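Local coordinates for KaiC-like domain-containing protein (Pyrococcus horikoshii, PDB 2EKD) that is of unknown function but probably has a KaiC-like fold related to the P-loop NTPases, at residues F[17-22]-F[173-178]; F[117-122]-F[152-157]. All coordinates share one frame; numbering follows the deposited sequence.

Both contacts are buried and belong to one mixed sheet, in which strands 17-22 and 149-156 are neighbours; the centre of contact 2 is about 4 Å from the chain centre, that of contact 1 about 9 Å. Along the sequence, contact 2 is nested inside the loop that contact 1 closes. Contact 1 lies where strand 177-182 starts to pair with 17-22, contact 2 where 114-119 and 149-156 end their pairing. Both use parallel backbone bonds; contact 1 adds a threonine hydroxyl, and charged side chains (Glu16, Arg149, Lys189) meet its polar atoms, whereas contact 2 adds aromatic packing and two waters where its strands part. Backbone bonds from Tyr153 to Val18 and Val20 stitch them together.

Contact 1 of 2, residues F[17-22]-F[173-178]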
loop_
_atom_site.group_PDB
_atom_site.type_symbol
_atom_site.label_atom_id
_atom_site.label_comp_id
_atom_site.label_asym_id
_atom_site.label_seq_id
_atom_site.Cartn_x
_atom_site.Cartn_y
_atom_site.Cartn_z
ATOM N N THR F 17 17.708 -14.600 24.754
ATOM C CA THR F 17 18.014 -13.975 23.482
ATOM C C THR F 17 17.256 -12.658 23.586
ATOM O O THR F 17 16.027 -12.636 23.683
ATOM C CB THR F 17 17.514 -14.790 22.284
ATOM O OG1 THR F 17 18.271 -16.005 22.197
ATOM C CG2 THR F 17 17.702 -13.995 20.993
ATOM N N VAL F 18 18.006 -11.565 23.601
ATOM C CA VAL F 18 17.430 -10.241 23.731
ATOM C C VAL F 18 17.488 -9.469 22.423
ATOM O O VAL F 18 18.556 -9.270 21.845
ATOM C CB VAL F 18 18.173 -9.432 24.818
ATOM C CG1 VAL F 18 17.422 -8.161 25.125
ATOM C CG2 VAL F 18 18.347 -10.282 26.072
ATOM N N LEU F 19 16.329 -9.034 21.954
ATOM C CA LEU F 19 16.271 -8.267 20.730
ATOM C C LEU F 19 16.411 -6.800 21.126
ATOM O O LEU F 19 15.665 -6.305 21.972
ATOM C CB LEU F 19 14.935 -8.516 20.030
ATOM C CG LEU F 19 14.783 -8.052 18.579
ATOM C CD1 LEU F 19 15.872 -8.676 17.705
ATOM C CD2 LEU F 19 13.401 -8.450 18.082
ATOM N N VAL F 20 17.390 -6.122 20.538
ATOM C CA VAL F 20 17.621 -4.707 20.806
ATOM C C VAL F 20 17.234 -3.935 19.543
ATOM O O VAL F 20 17.991 -3.895 18.565
ATOM C CB VAL F 20 19.110 -4.432 21.136
ATOM C CG1 VAL F 20 19.325 -2.942 21.404
ATOM C CG2 VAL F 20 19.534 -5.260 22.345
ATOM N N GLU F 21 16.046 -3.338 19.568
ATOM C CA GLU F 21 15.540 -2.588 18.430
ATOM C C GLU F 21 15.969 -1.130 18.467
ATOM O O GLU F 21 15.859 -0.454 19.494
ATOM C CB GLU F 21 14.011 -2.700 18.379
ATOM C CG GLU F 21 13.540 -4.143 18.377
ATOM C CD GLU F 21 12.035 -4.305 18.329
ATOM O OE1 GLU F 21 11.298 -3.395 18.760
ATOM O OE2 GLU F 21 11.585 -5.369 17.874
ATOM N N TYR F 22 16.465 -0.643 17.339
ATOM C CA TYR F 22 16.906 0.741 17.258
ATOM C C TYR F 22 16.594 1.311 15.876
ATOM O O TYR F 22 16.050 0.608 15.023
ATOM C CB TYR F 22 18.409 0.820 17.560
ATOM C CG TYR F 22 19.312 0.198 16.514
ATOM C CD1 TYR F 22 19.771 0.947 15.427
ATOM C CD2 TYR F 22 19.713 -1.138 16.609
ATOM C CE1 TYR F 22 20.610 0.383 14.464
ATOM C CE2 TYR F 22 20.549 -1.711 15.651
ATOM C CZ TYR F 22 20.995 -0.944 14.581
ATOM O OH TYR F 22 21.820 -1.500 13.623
ATOM N N GLU F 173 8.697 -12.725 18.446
ATOM C CA GLU F 173 8.075 -13.882 19.075
ATOM C C GLU F 173 9.085 -14.886 19.650
ATOM O O GLU F 173 8.929 -15.355 20.775
ATOM C CB GLU F 173 7.175 -14.610 18.067
ATOM C CG GLU F 173 6.365 -15.749 18.681
ATOM C CD GLU F 173 5.553 -16.546 17.659
ATOM O OE1 GLU F 173 4.968 -15.944 16.727
ATOM O OE2 GLU F 173 5.482 -17.785 17.807
ATOM N N VAL F 174 10.120 -15.211 18.876
ATOM C CA VAL F 174 11.107 -16.195 19.303
ATOM C C VAL F 174 12.098 -15.763 20.369
ATOM O O VAL F 174 12.688 -16.614 21.038
ATOM C CB VAL F 174 11.898 -16.748 18.098
ATOM C CG1 VAL F 174 10.932 -17.343 17.077
ATOM C CG2 VAL F 174 12.740 -15.649 17.475
ATOM N N VAL F 175 12.299 -14.458 20.539
ATOM C CA VAL F 175 13.236 -14.001 21.554
ATOM C C VAL F 175 12.584 -13.988 22.937
ATOM O O VAL F 175 11.354 -14.011 23.046
ATOM C CB VAL F 175 13.800 -12.592 21.214
ATOM C CG1 VAL F 175 14.487 -12.633 19.846
ATOM C CG2 VAL F 175 12.685 -11.545 21.239
ATOM N N THR F 176 13.404 -13.958 23.987
ATOM C CA THR F 176 12.901 -13.950 25.362
ATOM C C THR F 176 12.678 -12.547 25.933
ATOM O O THR F 176 11.872 -12.365 26.844
ATOM C CB THR F 176 13.847 -14.727 26.315
ATOM O OG1 THR F 176 15.188 -14.242 26.164
ATOM C CG2 THR F 176 13.810 -16.215 26.005
ATOM N N SER F 177 13.402 -11.561 25.413
ATOM C CA SER F 177 13.245 -10.183 25.872
ATOM C C SER F 177 13.415 -9.227 24.702
ATOM O O SER F 177 14.169 -9.500 23.760
ATOM C CB SER F 177 14.271 -9.825 26.956
ATOM O OG SER F 177 13.849 -10.235 28.248
ATOM N N ILE F 178 12.703 -8.109 24.762
ATOM C CA ILE F 178 12.797 -7.106 23.712
ATOM C C ILE F 178 13.031 -5.736 24.320
ATOM O O ILE F 178 12.307 -5.317 25.223
ATOM C CB ILE F 178 11.514 -7.037 22.858
ATOM C CG1 ILE F 178 11.275 -8.386 22.168
ATOM C CG2 ILE F 178 11.639 -5.907 21.837
ATOM C CD1 ILE F 178 9.953 -8.478 21.413
#
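The carbonyl oxygen of Thr17 accepts two backbone N-H groups, one from the turn and one from the first residue of strand 177-182. Thr176 N donates to Thr17 O at 3.0 Å, lying in the carbonyl plane, while the bond from Ser177 N is longer and weak. The Thr176 side chain holds the other backbone atom, Thr17 N. With chi1 at 52°, OG1 sits between its own backbone N and carbonyl carbon and accepts from Thr17 N, the two atoms 2.9 Å apart. The same hydroxyl oxygen is hydrogen-bonded to Glu16, which also bonds to Ser177 OG, so one carboxylate steadies the last turn residue and the first strand residue. A valine in place of Thr176 would probably leave Thr17 N and Glu16 without this hydroxyl partner and weaken the hold on the start of strand 17-22.

Beyond the turn the pairing becomes regular: Leu19 N donates to Ser177 O at 2.9 Å and a fairly straight 165°. On one face, Val18 CG1 rests 4.0 Å from Ser177 CB. On the other, Leu19 CB touches Val175 CG2 and Ile178 CG1, and further along the methyl CG2 of Ile178 meets the carboxylate of Glu21, 3.9 Å from CD. Glu21 OE1 is engaged in a salt bridge with Lys189. Nearer the turn, the Val175 and Thr17 side chains cross at about a right angle, CG1 against CG2 at 3.7 Å. Strand 149-156, helices 157-163 and 165-174 and strand 177-182 form a beta-alpha-beta crossover, with strand 17-22 lying between its two strands.

Contact 2 of 2, residues F[117-122]-F[152-157]; sequences PVLGLH and FYFVNR
Pro117 faces Phe152 across two parallel strands, 114-119 and 149-156, at the heart of an alpha/beta sheet of the kind found in P-loop NTPase-related folds. Pro117 CA lies 3.4 Å from Phe152 O in a CA-H...O contact, and the same oxygen receives the N-H of Val118 from above its carbonyl plane. On the other face of the sheet, Val118 runs alongside Tyr153, the two side chains leaving the sheet in the same sense. Its CB stands over the ring, offset toward the rim, in a CH-pi contact, and CG1, anti to the backbone N (chi1 -180°), reaches CE2 of Tyr153 at 3.6 Å. Val118 O takes the N-H of Phe154 nearly along the C=O axis.

Leu119 is on the same side of the sheet as Pro117 and Phe154, its methyl CD2 obliquely 3.7 Å from Phe154 CD1; Leu32 of helix 29-37 packs against both Leu119 and Phe154. Here the strands part and water takes over. One water accepts from Gly120 N and donates to Phe154 O, while a second accepts from Leu121 N and donates to both Val118 O and Phe154 O. Two waters therefore grip Phe154 O, and the N-H groups of Gly120 and Leu121 each find a water. Gly120 adopts a positive phi of 87°, a conformation eased by the lack of a CB. Leu121 sets CB against Val155 CG1 and CD2 against Tyr153 CD2.

His122 ends the contact against Asn156, whose side-chain ND2 is hydrogen-bonded to Glu173 of a neighbouring subunit. The imidazole lies between Gly120 C on one face, offset toward the rim, and Asn156 CB on the opposite face, 3.8 Å from the ring centroid and only 4° off its normal.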
loop_
_atom_site.group_PDB
_atom_site.type_symbol
_atom_site.label_atom_id
_atom_site.label_comp_id
_atom_site.label_asym_id
_atom_site.label_seq_id
_atom_site.Cartn_x
_atom_site.Cartn_y
_atom_site.Cartn_z
ATOM N N PRO F 117 26.919 -9.939 21.850
ATOM C CA PRO F 117 26.223 -8.968 21.002
ATOM C C PRO F 117 26.276 -9.446 19.556
ATOM O O PRO F 117 27.349 -9.754 19.044
ATOM C CB PRO F 117 27.037 -7.685 21.194
ATOM C CG PRO F 117 27.676 -7.878 22.560
ATOM C CD PRO F 117 28.091 -9.320 22.493
ATOM N N VAL F 118 25.118 -9.524 18.912
ATOM C CA VAL F 118 25.028 -9.943 17.514
ATOM C C VAL F 118 24.620 -8.705 16.723
ATOM O O VAL F 118 23.555 -8.134 16.961
ATOM C CB VAL F 118 23.965 -11.040 17.322
ATOM C CG1 VAL F 118 23.906 -11.460 15.860
ATOM C CG2 VAL F 118 24.295 -12.242 18.202
ATOM N N LEU F 119 25.464 -8.295 15.781
ATOM C CA LEU F 119 25.202 -7.100 14.995
ATOM C C LEU F 119 24.960 -7.356 13.506
ATOM O O LEU F 119 25.574 -8.240 12.901
ATOM C CB LEU F 119 26.375 -6.125 15.150
ATOM C CG LEU F 119 26.942 -5.883 16.559
ATOM C CD1 LEU F 119 28.161 -4.965 16.465
ATOM C CD2 LEU F 119 25.882 -5.269 17.462
ATOM N N GLY F 120 24.048 -6.573 12.932
ATOM C CA GLY F 120 23.748 -6.668 11.516
ATOM C C GLY F 120 22.708 -7.647 11.008
ATOM O O GLY F 120 22.633 -7.861 9.795
ATOM N N LEU F 121 21.898 -8.232 11.890
ATOM C CA LEU F 121 20.889 -9.200 11.443
ATOM C C LEU F 121 19.903 -8.656 10.397
ATOM O O LEU F 121 19.508 -9.381 9.471
ATOM C CB LEU F 121 20.087 -9.740 12.626
ATOM C CG LEU F 121 19.249 -10.979 12.279
ATOM C CD1 LEU F 121 20.189 -12.164 12.135
ATOM C CD2 LEU F 121 18.208 -11.264 13.353
ATOM N N HIS F 122 19.491 -7.400 10.554
ATOM C CA HIS F 122 18.549 -6.793 9.610
ATOM C C HIS F 122 19.063 -6.817 8.165
ATOM O O HIS F 122 18.270 -6.817 7.222
ATOM C CB HIS F 122 18.229 -5.352 10.011
ATOM C CG HIS F 122 19.439 -4.498 10.226
ATOM N ND1 HIS F 122 20.098 -4.432 11.435
ATOM C CD2 HIS F 122 20.128 -3.697 9.377
ATOM C CE1 HIS F 122 21.139 -3.629 11.321
ATOM N NE2 HIS F 122 21.180 -3.170 10.084
ATOM N N PHE F 152 22.509 -10.478 22.531
ATOM C CA PHE F 152 21.840 -9.201 22.326
ATOM C C PHE F 152 21.860 -8.923 20.825
ATOM O O PHE F 152 22.894 -8.538 20.284
ATOM C CB PHE F 152 22.584 -8.073 23.056
ATOM C CG PHE F 152 22.457 -8.121 24.557
ATOM C CD1 PHE F 152 21.346 -7.576 25.197
ATOM C CD2 PHE F 152 23.446 -8.714 25.332
ATOM C CE1 PHE F 152 21.224 -7.620 26.586
ATOM C CE2 PHE F 152 23.332 -8.766 26.722
ATOM C CZ PHE F 152 22.218 -8.217 27.350
ATOM N N TYR F 153 20.734 -9.137 20.152
ATOM C CA TYR F 153 20.659 -8.881 18.716
ATOM C C TYR F 153 20.265 -7.435 18.444
ATOM O O TYR F 153 19.111 -7.054 18.650
ATOM C CB TYR F 153 19.639 -9.797 18.043
ATOM C CG TYR F 153 20.066 -11.238 17.872
ATOM C CD1 TYR F 153 20.099 -12.120 18.957
ATOM C CD2 TYR F 153 20.400 -11.730 16.614
ATOM C CE1 TYR F 153 20.447 -13.457 18.783
ATOM C CE2 TYR F 153 20.752 -13.060 16.427
ATOM C CZ TYR F 153 20.772 -13.919 17.509
ATOM O OH TYR F 153 21.120 -15.234 17.303
ATOM N N PHE F 154 21.232 -6.632 18.002
ATOM C CA PHE F 154 20.985 -5.229 17.674
ATOM C C PHE F 154 20.401 -5.191 16.268
ATOM O O PHE F 154 21.092 -5.510 15.301
ATOM C CB PHE F 154 22.286 -4.428 17.677
ATOM C CG PHE F 154 22.773 -4.044 19.044
ATOM C CD1 PHE F 154 23.203 -5.012 19.948
ATOM C CD2 PHE F 154 22.842 -2.705 19.413
ATOM C CE1 PHE F 154 23.697 -4.651 21.202
ATOM C CE2 PHE F 154 23.336 -2.331 20.663
ATOM C CZ PHE F 154 23.765 -3.310 21.560
ATOM N N VAL F 155 19.136 -4.809 16.146
ATOM C CA VAL F 155 18.513 -4.747 14.831
ATOM C C VAL F 155 17.872 -3.394 14.561
ATOM O O VAL F 155 17.265 -2.792 15.447
ATOM C CB VAL F 155 17.419 -5.830 14.661
ATOM C CG1 VAL F 155 17.990 -7.219 14.977
ATOM C CG2 VAL F 155 16.229 -5.514 15.561
ATOM N N ASN F 156 18.039 -2.911 13.334
ATOM C CA ASN F 156 17.429 -1.660 12.924
ATOM C C ASN F 156 15.993 -2.074 12.596
ATOM O O ASN F 156 15.725 -2.640 11.541
ATOM C CB ASN F 156 18.121 -1.100 11.684
ATOM C CG ASN F 156 17.583 0.252 11.290
ATOM O OD1 ASN F 156 16.375 0.450 11.248
ATOM N ND2 ASN F 156 18.477 1.190 10.986
ATOM N N ARG F 157 15.089 -1.803 13.530
ATOM C CA ARG F 157 13.677 -2.164 13.427
ATOM C C ARG F 157 12.964 -1.774 12.130
ATOM O O ARG F 157 12.307 -2.608 11.512
ATOM C CB ARG F 157 12.913 -1.575 14.617
ATOM C CG ARG F 157 11.443 -1.953 14.647
ATOM C CD ARG F 157 10.672 -1.114 15.646
ATOM N NE ARG F 157 9.371 -1.704 15.940
ATOM C CZ ARG F 157 8.380 -1.818 15.059
ATOM N NH1 ARG F 157 8.530 -1.377 13.817
ATOM N NH2 ARG F 157 7.237 -2.386 15.426
HETATM O O HOH W 1 21.630 -8.223 14.957
HETATM O O HOH W 2 23.187 -4.206 14.253
#